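PDB 3V3T: cell division GTPase FtsZ, diverged from Clostridium botulinum C, which belongs to the tubulin/FtsZ family of cytoskeletal GTPase relatives, combining a Rossmann-like FtsZ-type domain with a C-terminal domain resembling that of TubZ. Local coordinates for residues G17-T22 and I93-M98; S160-D165 and K177-L182; N184-M189 and N213-F218. The protein carries 1 engineered substitution. All coordinates share one frame; numbering follows the deposited sequence.

Contact 1: residues G17-T22 and I93-M98; sequences GNIVDT and IFVATM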
ATOM      1  N   GLY A  17       0.242 -11.240  -3.776  1.00 31.39           N
ATOM      2  CA  GLY A  17       0.117 -11.572  -5.179  1.00 30.31           C
ATOM      3  C   GLY A  17      -1.302 -11.327  -5.644  1.00 27.14           C
ATOM      4  O   GLY A  17      -1.537 -10.820  -6.743  1.00 32.71           O
ATOM      5  N   ASN A  18      -2.263 -11.689  -4.803  1.00 31.01           N
ATOM      6  CA  ASN A  18      -3.673 -11.504  -5.144  1.00 28.94           C
ATOM      7  C   ASN A  18      -4.017 -10.033  -5.311  1.00 33.19           C
ATOM      8  O   ASN A  18      -4.821  -9.662  -6.167  1.00 36.46           O
ATOM      9  CB  ASN A  18      -4.571 -12.166  -4.092  1.00 33.63           C
ATOM     10  CG  ASN A  18      -4.507 -13.695  -4.155  1.00 44.69           C
ATOM     11  OD1 ASN A  18      -4.130 -14.272  -5.182  1.00 45.43           O
ATOM     12  ND2 ASN A  18      -4.859 -14.353  -3.056  1.00 43.42           N
ATOM     13  N   ILE A  19      -3.381  -9.194  -4.502  1.00 31.59           N
ATOM     14  CA  ILE A  19      -3.591  -7.762  -4.582  1.00 29.33           C
ATOM     15  C   ILE A  19      -3.082  -7.200  -5.899  1.00 28.29           C
ATOM     16  O   ILE A  19      -3.777  -6.445  -6.579  1.00 29.06           O
ATOM     17  CB  ILE A  19      -2.917  -7.047  -3.409  1.00 32.99           C
ATOM     18  CG1 ILE A  19      -3.708  -7.323  -2.118  1.00 30.63           C
ATOM     19  CG2 ILE A  19      -2.844  -5.549  -3.679  1.00 33.31           C
ATOM     20  CD1 ILE A  19      -2.979  -6.956  -0.849  1.00 21.42           C
ATOM     21  N   VAL A  20      -1.868  -7.580  -6.272  1.00 24.99           N
ATOM     22  CA  VAL A  20      -1.285  -7.084  -7.513  1.00 24.26           C
ATOM     23  C   VAL A  20      -1.953  -7.687  -8.743  1.00 32.24           C
ATOM     24  O   VAL A  20      -2.161  -6.995  -9.737  1.00 41.86           O
ATOM     25  CB  VAL A  20       0.246  -7.274  -7.526  1.00 28.64           C
ATOM     26  CG1 VAL A  20       0.850  -6.825  -8.864  1.00 25.72           C
ATOM     27  CG2 VAL A  20       0.840  -6.468  -6.391  1.00 22.93           C
ATOM     28  N   ASP A  21      -2.298  -8.970  -8.663  1.00 28.43           N
ATOM     29  CA  ASP A  21      -3.047  -9.635  -9.719  1.00 36.77           C
ATOM     30  C   ASP A  21      -4.377  -8.917  -9.951  1.00 40.35           C
ATOM     31  O   ASP A  21      -4.801  -8.717 -11.088  1.00 34.31           O
ATOM     32  CB  ASP A  21      -3.309 -11.083  -9.314  1.00 41.35           C
ATOM     33  CG  ASP A  21      -3.650 -11.964 -10.488  1.00 45.77           C
ATOM     34  OD1 ASP A  21      -3.196 -11.655 -11.608  1.00 50.89           O
ATOM     35  OD2 ASP A  21      -4.357 -12.976 -10.284  1.00 53.68           O
ATOM     36  N   THR A  22      -5.041  -8.530  -8.867  1.00 38.19           N
ATOM     37  CA  THR A  22      -6.304  -7.799  -8.981  1.00 37.41           C
ATOM     38  C   THR A  22      -6.095  -6.440  -9.640  1.00 37.23           C
ATOM     39  O   THR A  22      -6.823  -6.069 -10.557  1.00 43.03           O
ATOM     40  CB  THR A  22      -6.979  -7.611  -7.604  1.00 37.40           C
ATOM     41  OG1 THR A  22      -7.417  -8.884  -7.125  1.00 36.51           O
ATOM     42  CG2 THR A  22      -8.183  -6.676  -7.705  1.00 33.44           C
ATOM     43  N   ILE A  93       7.440  -1.060  -5.384  1.00 26.69           N
ATOM     44  CA  ILE A  93       6.487  -1.190  -4.297  1.00 19.17           C
ATOM     45  C   ILE A  93       6.288  -2.641  -3.941  1.00 23.53           C
ATOM     46  O   ILE A  93       5.777  -3.428  -4.738  1.00 29.39           O
ATOM     47  CB  ILE A  93       5.139  -0.508  -4.635  1.00 23.76           C
ATOM     48  CG1 ILE A  93       5.371   0.959  -5.043  1.00 25.20           C
ATOM     49  CG2 ILE A  93       4.169  -0.585  -3.430  1.00 20.40           C
ATOM     50  CD1 ILE A  93       4.078   1.678  -5.579  1.00 26.19           C
ATOM     51  N   PHE A  94       6.734  -3.004  -2.747  1.00 23.60           N
ATOM     52  CA  PHE A  94       6.555  -4.358  -2.268  1.00 20.58           C
ATOM     53  C   PHE A  94       5.156  -4.432  -1.674  1.00 25.37           C
ATOM     54  O   PHE A  94       4.637  -3.454  -1.127  1.00 23.22           O
ATOM     55  CB  PHE A  94       7.602  -4.688  -1.200  1.00 20.28           C
ATOM     56  CG  PHE A  94       8.996  -4.726  -1.724  1.00 23.68           C
ATOM     57  CD1 PHE A  94       9.540  -5.917  -2.181  1.00 28.37           C
ATOM     58  CD2 PHE A  94       9.761  -3.568  -1.788  1.00 28.70           C
ATOM     59  CE1 PHE A  94      10.829  -5.954  -2.692  1.00 34.82           C
ATOM     60  CE2 PHE A  94      11.048  -3.599  -2.278  1.00 28.69           C
ATOM     61  CZ  PHE A  94      11.582  -4.799  -2.742  1.00 29.94           C
ATOM     62  N   VAL A  95       4.551  -5.601  -1.779  1.00 22.00           N
ATOM     63  CA  VAL A  95       3.188  -5.789  -1.328  1.00 23.74           C
ATOM     64  C   VAL A  95       3.091  -7.100  -0.577  1.00 23.71           C
ATOM     65  O   VAL A  95       3.498  -8.145  -1.090  1.00 28.80           O
ATOM     66  CB  VAL A  95       2.241  -5.839  -2.524  1.00 26.47           C
ATOM     67  CG1 VAL A  95       0.814  -5.860  -2.048  1.00 24.78           C
ATOM     68  CG2 VAL A  95       2.481  -4.629  -3.446  1.00 23.29           C
ATOM     69  N   ALA A  96       2.576  -7.062   0.644  1.00 24.17           N
ATOM     70  CA  ALA A  96       2.467  -8.294   1.413  1.00 24.25           C
ATOM     71  C   ALA A  96       1.278  -8.311   2.357  1.00 21.62           C
ATOM     72  O   ALA A  96       0.911  -7.286   2.941  1.00 27.16           O
ATOM     73  CB  ALA A  96       3.753  -8.522   2.206  1.00 25.60           C
ATOM     74  N   THR A  97       0.705  -9.492   2.526  1.00 25.76           N
ATOM     75  CA  THR A  97      -0.213  -9.760   3.619  1.00 28.48           C
ATOM     76  C   THR A  97       0.663 -10.019   4.838  1.00 32.23           C
ATOM     77  O   THR A  97       1.437 -10.976   4.870  1.00 38.04           O
ATOM     78  CB  THR A  97      -1.106 -10.984   3.305  1.00 31.57           C
ATOM     79  OG1 THR A  97      -1.975 -10.647   2.220  1.00 36.14           O
ATOM     80  CG2 THR A  97      -1.964 -11.348   4.491  1.00 35.35           C
ATOM     81  N   MET A  98       0.544  -9.150   5.835  1.00 23.73           N
ATOM     82  CA  MET A  98       1.481  -9.141   6.944  1.00 25.35           C
ATOM     83  C   MET A  98       1.347 -10.342   7.851  1.00 30.88           C
ATOM     84  O   MET A  98       2.271 -10.659   8.602  1.00 37.82           O
ATOM     85  CB  MET A  98       1.363  -7.832   7.714  1.00 24.40           C
ATOM     86  CG  MET A  98       1.683  -6.644   6.823  1.00 29.42           C
ATOM     87  SD  MET A  98       1.365  -5.026   7.548  1.00 26.81           S
ATOM     88  CE  MET A  98       2.554  -4.960   8.885  1.00 26.61           C
TER
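No ring, amide or carboxylate takes part where Ile19 and Val20 of helix 17-22 meet Val95 of strand 93-97, so there are no faces or edges to share and the contact is made by aliphatic carbons alone. Val95 divides its fork between two consecutive helix residues. Its CG1, anti to the backbone N (chi1 -173°), lies 4.0 Å from Ile19 CG2. The same methyl also faces the outer end of that side chain, Ile19 CD1, at 4.1 Å, so both branches of the isoleucine bend round one methyl. The second prong turns to Val20: Val95 CG2 stands 3.8 Å from Val20 CG2, and the two valines meet at a slant. Beta-branched residues suit this place because they carry their methyls close to the backbone, where helix and strand meet, without long, flexible chains. On another side of the helix, the carbonyl of Asn18 is gripped twice by Thr22: Thr22 N and Thr22 OG1, each 2.9 Å from Asn18 O, arrive from opposite faces of its plane. That gives the hydroxyl proton an acceptor within the helix itself. Strand 91-97 runs between strands 7-11 and 122-129 in the parallel sheet of the Rossmann-like, FtsZ-type domain. Helix 14-26 packs on its Val95 side and leans on helix 172-187 through Ile19 and Phe179, while Phe94 packs on Ile110 and Leu111 of helix 101-117.

Contact 2: residues S160-D165 and K177-L182; sequences SIYLLD and KEFATL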
ATOM      1  N   SER A 160       7.458   4.960   1.352  1.00 19.85           N
ATOM      2  CA  SER A 160       6.061   5.336   1.445  1.00 29.27           C
ATOM      3  C   SER A 160       5.283   4.074   1.828  1.00 28.53           C
ATOM      4  O   SER A 160       5.662   2.966   1.468  1.00 27.08           O
ATOM      5  CB  SER A 160       5.591   5.967   0.142  1.00 24.80           C
ATOM      6  OG  SER A 160       5.556   5.010  -0.877  1.00 40.27           O
ATOM      7  N   ILE A 161       4.241   4.228   2.628  1.00 30.86           N
ATOM      8  CA  ILE A 161       3.559   3.075   3.207  1.00 22.02           C
ATOM      9  C   ILE A 161       2.063   3.173   2.897  1.00 32.01           C
ATOM     10  O   ILE A 161       1.457   4.213   3.133  1.00 30.91           O
ATOM     11  CB  ILE A 161       3.746   3.036   4.753  1.00 27.34           C
ATOM     12  CG1 ILE A 161       5.196   2.734   5.123  1.00 26.96           C
ATOM     13  CG2 ILE A 161       2.818   2.004   5.395  1.00 13.69           C
ATOM     14  CD1 ILE A 161       5.492   2.878   6.619  1.00 24.17           C
ATOM     15  N   TYR A 162       1.481   2.107   2.349  1.00 19.88           N
ATOM     16  CA  TYR A 162       0.043   2.047   2.146  1.00 23.55           C
ATOM     17  C   TYR A 162      -0.433   0.926   3.053  1.00 22.20           C
ATOM     18  O   TYR A 162      -0.258  -0.241   2.732  1.00 23.38           O
ATOM     19  CB  TYR A 162      -0.312   1.724   0.688  1.00 21.11           C
ATOM     20  CG  TYR A 162       0.232   2.692  -0.355  1.00 22.87           C
ATOM     21  CD1 TYR A 162      -0.603   3.618  -0.969  1.00 20.72           C
ATOM     22  CD2 TYR A 162       1.579   2.667  -0.740  1.00 25.38           C
ATOM     23  CE1 TYR A 162      -0.126   4.497  -1.920  1.00 26.44           C
ATOM     24  CE2 TYR A 162       2.071   3.557  -1.701  1.00 26.10           C
ATOM     25  CZ  TYR A 162       1.205   4.463  -2.287  1.00 27.48           C
ATOM     26  OH  TYR A 162       1.640   5.351  -3.234  1.00 33.58           O
ATOM     27  N   LEU A 163      -0.994   1.283   4.203  1.00 17.82           N
ATOM     28  CA  LEU A 163      -1.309   0.302   5.229  1.00 19.08           C
ATOM     29  C   LEU A 163      -2.796   0.014   5.194  1.00 18.81           C
ATOM     30  O   LEU A 163      -3.616   0.901   5.500  1.00 22.44           O
ATOM     31  CB  LEU A 163      -0.916   0.835   6.617  1.00 14.26           C
ATOM     32  CG  LEU A 163      -0.899  -0.203   7.749  1.00 24.37           C
ATOM     33  CD1 LEU A 163      -0.000  -1.370   7.336  1.00 22.74           C
ATOM     34  CD2 LEU A 163      -0.415   0.386   9.103  1.00 18.54           C
ATOM     35  N   LEU A 164      -3.134  -1.221   4.832  1.00 21.13           N
ATOM     36  CA  LEU A 164      -4.528  -1.661   4.683  1.00 26.18           C
ATOM     37  C   LEU A 164      -4.975  -2.489   5.881  1.00 27.19           C
ATOM     38  O   LEU A 164      -4.150  -3.134   6.541  1.00 19.93           O
ATOM     39  CB  LEU A 164      -4.696  -2.482   3.393  1.00 22.31           C
ATOM     40  CG  LEU A 164      -4.203  -1.840   2.094  1.00 25.69           C
ATOM     41  CD1 LEU A 164      -4.499  -2.726   0.893  1.00 18.28           C
ATOM     42  CD2 LEU A 164      -4.850  -0.473   1.897  1.00 30.71           C
ATOM     43  N   ASP A 165      -6.279  -2.492   6.149  1.00 25.50           N
ATOM     44  CA  ASP A 165      -6.811  -3.146   7.339  1.00 26.82           C
ATOM     45  C   ASP A 165      -7.965  -4.112   7.010  1.00 32.80           C
ATOM     46  O   ASP A 165      -9.083  -3.686   6.711  1.00 27.82           O
ATOM     47  CB  ASP A 165      -7.275  -2.083   8.339  1.00 31.20           C
ATOM     48  CG  ASP A 165      -7.751  -2.672   9.659  1.00 39.16           C
ATOM     49  OD1 ASP A 165      -7.891  -3.915   9.764  1.00 40.26           O
ATOM     50  OD2 ASP A 165      -7.990  -1.878  10.600  1.00 41.88           O
ATOM     51  N   LYS A 177      -9.930  -5.492  -4.160  1.00 33.23           N
ATOM     52  CA  LYS A 177     -10.578  -4.842  -5.282  1.00 40.70           C
ATOM     53  C   LYS A 177     -10.631  -3.355  -5.058  1.00 41.90           C
ATOM     54  O   LYS A 177     -10.416  -2.573  -5.983  1.00 48.16           O
ATOM     55  CB  LYS A 177     -12.003  -5.362  -5.465  1.00 44.43           C
ATOM     56  CG  LYS A 177     -12.103  -6.766  -6.024  1.00 59.26           C
ATOM     57  CD  LYS A 177     -13.565  -7.210  -6.057  1.00 64.48           C
ATOM     58  CE  LYS A 177     -13.715  -8.642  -6.544  1.00 78.45           C
ATOM     59  NZ  LYS A 177     -15.154  -9.005  -6.760  1.00 89.25           N
ATOM     60  N   GLU A 178     -10.952  -2.958  -3.830  1.00 40.72           N
ATOM     61  CA  GLU A 178     -11.092  -1.542  -3.543  1.00 35.71           C
ATOM     62  C   GLU A 178      -9.743  -0.834  -3.590  1.00 33.27           C
ATOM     63  O   GLU A 178      -9.646   0.285  -4.103  1.00 30.22           O
ATOM     64  CB  GLU A 178     -11.777  -1.309  -2.202  1.00 37.66           C
ATOM     65  CG  GLU A 178     -12.044   0.154  -1.941  1.00 42.05           C
ATOM     66  CD  GLU A 178     -13.280   0.394  -1.092  1.00 52.13           C
ATOM     67  OE1 GLU A 178     -14.055  -0.573  -0.836  1.00 46.70           O
ATOM     68  OE2 GLU A 178     -13.465   1.564  -0.688  1.00 51.30           O
ATOM     69  N   PHE A 179      -8.703  -1.481  -3.071  1.00 34.00           N
ATOM     70  CA  PHE A 179      -7.387  -0.855  -3.113  1.00 37.02           C
ATOM     71  C   PHE A 179      -6.947  -0.659  -4.544  1.00 31.25           C
ATOM     72  O   PHE A 179      -6.428   0.400  -4.903  1.00 32.02           O
ATOM     73  CB  PHE A 179      -6.299  -1.641  -2.386  1.00 36.81           C
ATOM     74  CG  PHE A 179      -4.923  -1.042  -2.579  1.00 30.74           C
ATOM     75  CD1 PHE A 179      -4.550   0.104  -1.881  1.00 23.76           C
ATOM     76  CD2 PHE A 179      -4.032  -1.585  -3.502  1.00 26.47           C
ATOM     77  CE1 PHE A 179      -3.290   0.681  -2.068  1.00 28.97           C
ATOM     78  CE2 PHE A 179      -2.774  -1.021  -3.697  1.00 29.50           C
ATOM     79  CZ  PHE A 179      -2.394   0.105  -2.982  1.00 27.30           C
ATOM     80  N   ALA A 180      -7.161  -1.679  -5.364  1.00 36.42           N
ATOM     81  CA  ALA A 180      -6.771  -1.592  -6.757  1.00 40.92           C
ATOM     82  C   ALA A 180      -7.486  -0.416  -7.414  1.00 43.23           C
ATOM     83  O   ALA A 180      -6.876   0.375  -8.141  1.00 40.77           O
ATOM     84  CB  ALA A 180      -7.080  -2.880  -7.473  1.00 43.79           C
ATOM     85  N   THR A 181      -8.776  -0.279  -7.131  1.00 37.77           N
ATOM     86  CA  THR A 181      -9.546   0.816  -7.709  1.00 34.58           C
ATOM     87  C   THR A 181      -9.023   2.162  -7.217  1.00 38.20           C
ATOM     88  O   THR A 181      -8.803   3.083  -8.011  1.00 36.92           O
ATOM     89  CB  THR A 181     -11.049   0.661  -7.417  1.00 35.10           C
ATOM     90  OG1 THR A 181     -11.502  -0.570  -7.981  1.00 42.60           O
ATOM     91  CG2 THR A 181     -11.856   1.808  -8.031  1.00 37.13           C
ATOM     92  N   LEU A 182      -8.797   2.280  -5.913  1.00 32.13           N
ATOM     93  CA  LEU A 182      -8.364   3.559  -5.362  1.00 30.11           C
ATOM     94  C   LEU A 182      -6.991   3.940  -5.903  1.00 30.45           C
ATOM     95  O   LEU A 182      -6.744   5.086  -6.263  1.00 31.30           O
ATOM     96  CB  LEU A 182      -8.354   3.529  -3.838  1.00 28.80           C
ATOM     97  CG  LEU A 182      -9.725   3.459  -3.164  1.00 34.71           C
ATOM     98  CD1 LEU A 182      -9.557   3.237  -1.673  1.00 27.79           C
ATOM     99  CD2 LEU A 182     -10.506   4.731  -3.425  1.00 30.27           C
TER
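Strand 160-165 and helix 177-182 come closest at Leu164 and Phe179, whose CA atoms are 8.3 Å apart, a gap that is bridged by side chains and not by backbone hydrogen bonds. All the contacts between the two segments run through Phe179. With CG anti to its N (chi1 174°), the benzyl group stands out from the helix and reaches two alternate strand residues, Tyr162 and Leu164, which project from the same side of the sheet. Tyr162 meets the rim of the phenyl ring: Tyr162 CD1 lies near the plane of that ring, 4.1 Å from Phe179 CE1. Leu164 brings both methyls to the same side of the ring plane, Leu164 CD1 resting 3.9 Å from Phe179 CG at the stem and Leu164 CD2 coming in obliquely, 3.8 Å from Phe179 CD1. Both strand side chains cross the phenylalanine at about a right angle. Large, flat and apolar, phenylalanine can span the distance from helix to sheet, and the branched leucine lies beside its stem. Farther round the helix, Lys177 O accepts from Thr181 OG1 at 3.0 Å as well as from Thr181 N, on opposite faces of the carbonyl. Strand 160-165 lies between strands 122-129 and 211-217, and Val126 touches all three contact residues. Helix 172-187, probably the family's core helix, packs on the FtsZ-type domain's parallel strands beside helix 14-26, Ala180 touching Leu23 and Ile26.

Contact 3: residues N184-M189 and N213-F218; sequences NDFMNM and NVILEF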
ATOM      1  N   ASN A 184      -5.445   2.891  -8.728  1.00 29.81           N
ATOM      2  CA  ASN A 184      -5.543   3.206 -10.138  1.00 35.39           C
ATOM      3  C   ASN A 184      -6.261   4.542 -10.390  1.00 37.19           C
ATOM      4  O   ASN A 184      -5.870   5.309 -11.276  1.00 42.61           O
ATOM      5  CB  ASN A 184      -6.203   2.054 -10.901  1.00 34.52           C
ATOM      6  CG  ASN A 184      -6.137   2.242 -12.393  1.00 47.28           C
ATOM      7  OD1 ASN A 184      -5.052   2.257 -12.985  1.00 37.68           O
ATOM      8  ND2 ASN A 184      -7.297   2.392 -13.018  1.00 40.16           N
ATOM      9  N   ASP A 185      -7.297   4.834  -9.605  1.00 37.49           N
ATOM     10  CA  ASP A 185      -7.971   6.134  -9.709  1.00 41.76           C
ATOM     11  C   ASP A 185      -6.995   7.247  -9.367  1.00 41.76           C
ATOM     12  O   ASP A 185      -6.949   8.275 -10.037  1.00 36.41           O
ATOM     13  CB  ASP A 185      -9.177   6.209  -8.776  1.00 45.38           C
ATOM     14  CG  ASP A 185     -10.344   5.393  -9.275  1.00 50.77           C
ATOM     15  OD1 ASP A 185     -10.327   4.978 -10.456  1.00 50.34           O
ATOM     16  OD2 ASP A 185     -11.277   5.167  -8.483  1.00 49.64           O
ATOM     17  N   PHE A 186      -6.207   7.021  -8.320  1.00 32.90           N
ATOM     18  CA  PHE A 186      -5.155   7.948  -7.923  1.00 30.30           C
ATOM     19  C   PHE A 186      -4.203   8.242  -9.098  1.00 34.07           C
ATOM     20  O   PHE A 186      -3.998   9.396  -9.469  1.00 38.70           O
ATOM     21  CB  PHE A 186      -4.449   7.383  -6.681  1.00 30.57           C
ATOM     22  CG  PHE A 186      -3.092   7.947  -6.426  1.00 29.76           C
ATOM     23  CD1 PHE A 186      -2.831   9.283  -6.619  1.00 28.90           C
ATOM     24  CD2 PHE A 186      -2.076   7.125  -5.959  1.00 32.88           C
ATOM     25  CE1 PHE A 186      -1.574   9.786  -6.370  1.00 30.85           C
ATOM     26  CE2 PHE A 186      -0.825   7.626  -5.700  1.00 29.56           C
ATOM     27  CZ  PHE A 186      -0.572   8.958  -5.906  1.00 25.56           C
ATOM     28  N   MET A 187      -3.672   7.197  -9.721  1.00 31.42           N
ATOM     29  CA  MET A 187      -2.828   7.367 -10.902  1.00 33.17           C
ATOM     30  C   MET A 187      -3.529   8.032 -12.094  1.00 45.35           C
ATOM     31  O   MET A 187      -2.867   8.560 -12.982  1.00 38.36           O
ATOM     32  CB  MET A 187      -2.260   6.016 -11.335  1.00 32.95           C
ATOM     33  CG  MET A 187      -1.387   5.353 -10.289  1.00 33.46           C
ATOM     34  SD  MET A 187       0.110   6.316  -9.968  1.00 39.80           S
ATOM     35  CE  MET A 187      -0.460   7.516  -8.780  1.00 82.95           C
ATOM     36  N   ASN A 188      -4.857   7.999 -12.140  1.00 45.22           N
ATOM     37  CA  ASN A 188      -5.568   8.615 -13.271  1.00 43.20           C
ATOM     38  C   ASN A 188      -5.939  10.095 -13.101  1.00 48.76           C
ATOM     39  O   ASN A 188      -6.659  10.641 -13.935  1.00 56.47           O
ATOM     40  CB  ASN A 188      -6.843   7.837 -13.612  1.00 45.43           C
ATOM     41  CG  ASN A 188      -6.562   6.513 -14.280  1.00 47.49           C
ATOM     42  OD1 ASN A 188      -5.520   6.321 -14.916  1.00 45.17           O
ATOM     43  ND2 ASN A 188      -7.506   5.590 -14.157  1.00 49.94           N
ATOM     44  N   MET A 189      -5.476  10.737 -12.030  1.00 49.83           N
ATOM     45  CA  MET A 189      -5.840  12.126 -11.764  1.00 47.80           C
ATOM     46  C   MET A 189      -5.258  13.080 -12.797  1.00 58.91           C
ATOM     47  O   MET A 189      -5.630  14.255 -12.846  1.00 56.26           O
ATOM     48  CB  MET A 189      -5.404  12.554 -10.363  1.00 48.51           C
ATOM     49  CG  MET A 189      -6.189  11.909  -9.247  1.00 45.97           C
ATOM     50  SD  MET A 189      -5.432  12.220  -7.649  1.00 47.78           S
ATOM     51  CE  MET A 189      -6.044  13.861  -7.292  1.00 69.09           C
ATOM     52  N   ASN A 213       0.496   6.971   3.210  1.00 20.06           N
ATOM     53  CA  ASN A 213      -0.395   7.526   2.229  0.57 25.27           C
ATOM     54  C   ASN A 213      -1.804   6.930   2.421  1.00 29.70           C
ATOM     55  O   ASN A 213      -1.965   5.758   2.759  1.00 22.39           O
ATOM     56  CB  ASN A 213       0.187   7.294   0.820  0.57 23.15           C
ATOM     57  CG  ASN A 213       1.512   8.063   0.582  0.57 44.98           C
ATOM     58  OD1 ASN A 213       2.120   8.628   1.511  0.57 35.80           O
ATOM     59  ND2 ASN A 213       1.964   8.073  -0.675  0.57 46.87           N
ATOM     60  N   VAL A 214      -2.827   7.770   2.265  1.00 21.28           N
ATOM     61  CA  VAL A 214      -4.212   7.298   2.338  1.00 20.16           C
ATOM     62  C   VAL A 214      -4.996   7.879   1.138  1.00 29.39           C
ATOM     63  O   VAL A 214      -4.853   9.055   0.803  1.00 29.73           O
ATOM     64  CB  VAL A 214      -4.885   7.669   3.689  1.00 34.90           C
ATOM     65  CG1 VAL A 214      -6.400   7.510   3.612  1.00 35.81           C
ATOM     66  CG2 VAL A 214      -4.332   6.800   4.803  1.00 28.58           C
ATOM     67  N   ILE A 215      -5.789   7.042   0.472  1.00 24.38           N
ATOM     68  CA  ILE A 215      -6.573   7.472  -0.684  1.00 27.84           C
ATOM     69  C   ILE A 215      -8.045   7.396  -0.310  1.00 30.80           C
ATOM     70  O   ILE A 215      -8.501   6.359   0.166  1.00 32.78           O
ATOM     71  CB  ILE A 215      -6.319   6.550  -1.914  1.00 30.61           C
ATOM     72  CG1 ILE A 215      -4.825   6.464  -2.230  1.00 25.03           C
ATOM     73  CG2 ILE A 215      -7.121   7.023  -3.129  1.00 30.54           C
ATOM     74  CD1 ILE A 215      -4.478   5.470  -3.321  1.00 29.60           C
ATOM     75  N   LEU A 216      -8.782   8.486  -0.515  1.00 28.52           N
ATOM     76  CA  LEU A 216     -10.214   8.523  -0.198  1.00 33.48           C
ATOM     77  C   LEU A 216     -11.054   8.910  -1.398  1.00 36.27           C
ATOM     78  O   LEU A 216     -10.706   9.825  -2.132  1.00 46.18           O
ATOM     79  CB  LEU A 216     -10.499   9.537   0.908  1.00 29.69           C
ATOM     80  CG  LEU A 216      -9.740   9.347   2.227  1.00 31.91           C
ATOM     81  CD1 LEU A 216      -9.891  10.589   3.110  1.00 31.93           C
ATOM     82  CD2 LEU A 216     -10.233   8.102   2.950  1.00 28.75           C
ATOM     83  N   GLU A 217     -12.175   8.225  -1.586  1.00 38.56           N
ATOM     84  CA  GLU A 217     -13.183   8.692  -2.520  1.00 37.57           C
ATOM     85  C   GLU A 217     -14.509   8.974  -1.800  1.00 47.38           C
ATOM     86  O   GLU A 217     -14.911   8.245  -0.893  1.00 45.91           O
ATOM     87  CB  GLU A 217     -13.334   7.726  -3.695  1.00 37.74           C
ATOM     88  CG  GLU A 217     -12.119   7.754  -4.629  1.00 38.94           C
ATOM     89  CD  GLU A 217     -12.227   6.795  -5.796  1.00 42.45           C
ATOM     90  OE1 GLU A 217     -13.275   6.145  -5.951  1.00 48.89           O
ATOM     91  OE2 GLU A 217     -11.255   6.687  -6.572  1.00 50.98           O
ATOM     92  N   PHE A 218     -15.176  10.051  -2.197  1.00 49.63           N
ATOM     93  CA  PHE A 218     -16.380  10.476  -1.507  1.00 45.36           C
ATOM     94  C   PHE A 218     -17.510  10.851  -2.446  1.00 60.65           C
ATOM     95  O   PHE A 218     -17.288  11.150  -3.623  1.00 55.87           O
ATOM     96  CB  PHE A 218     -16.087  11.628  -0.546  1.00 44.36           C
ATOM     97  CG  PHE A 218     -15.640  12.892  -1.220  1.00 46.97           C
ATOM     98  CD1 PHE A 218     -16.547  13.910  -1.485  1.00 51.15           C
ATOM     99  CD2 PHE A 218     -14.304  13.081  -1.557  1.00 49.43           C
ATOM    100  CE1 PHE A 218     -16.135  15.093  -2.097  1.00 49.92           C
ATOM    101  CE2 PHE A 218     -13.878  14.250  -2.159  1.00 40.09           C
ATOM    102  CZ  PHE A 218     -14.799  15.264  -2.431  1.00 52.95           C
TER
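Phe186 and Asp185, adjacent in the last turn of helix 172-187, meet Ile215 and Glu217 on the strand, giving one apolar and one acidic pair. Ile215 CD1 sits 3.9 Å from Phe186 CB and equally close to Phe186 CD2, approaching the ring obliquely. It gets there because the isoleucine is stretched out beyond CG1 (chi2 174°), and this extended arm carries the terminal methyl to the stem and one ortho carbon of the phenylalanine. In the other pair the carboxylates are nearly coplanar, 17° apart, and Asp185 OD2 is placed 2.4 Å from Glu217 OE2. The exact value of so short a separation is doubtful, but two acids this close suggest that one may hold a proton. A nearby cation would ease the charge in any case: Lys279 makes a salt bridge with Asp185 OD2 and a long, weak ion pair with Glu217 OE1. Helix 172-187 probably corresponds to the long core helix that links the two domains in tubulin and FtsZ, and here its last turn lies over strand 211-217, which belongs to the TubZ-like C-terminal region. Strand 281-287 runs antiparallel beside that strand, pairing with Val214 and Leu216 through the backbone; its Val283 touches Phe186, and its Ile281 touches Ile215. Leu206 and Leu207 of helix 200-208 bound the phenyl ring as well. Past the helix end, Asn188 N donates to Asp185 O at 3.0 Å. Farther out, Lys4 reaches both Asn184 OD1 and Asn188 OD1, and the hydroxyl of Tyr30 also bonds to Asn184 OD1.

How the contacts relate
Along the chain the three contacts follow in series, and all reach the same mixed sheet. Contacts 1 and 2 have centres about 10 Å apart and touch, Ile19 CG2 lying 4.1 Å from Phe179 CD2. Contacts 2 and 3, with centres about 9 Å apart, share helix 172-187 and use the neighbouring strands 160-165 and 211-217, where Ile161 O and Asn213 N are 2.9 Å apart, a probable hydrogen bond. Contacts 1 and 3 are about 17 Å apart, centre to centre, and do not touch. Helix 172-187 packs successively against the Rossmann-like part and the C-terminal part, so one helix lies on both parts of a sheet that is itself continuous.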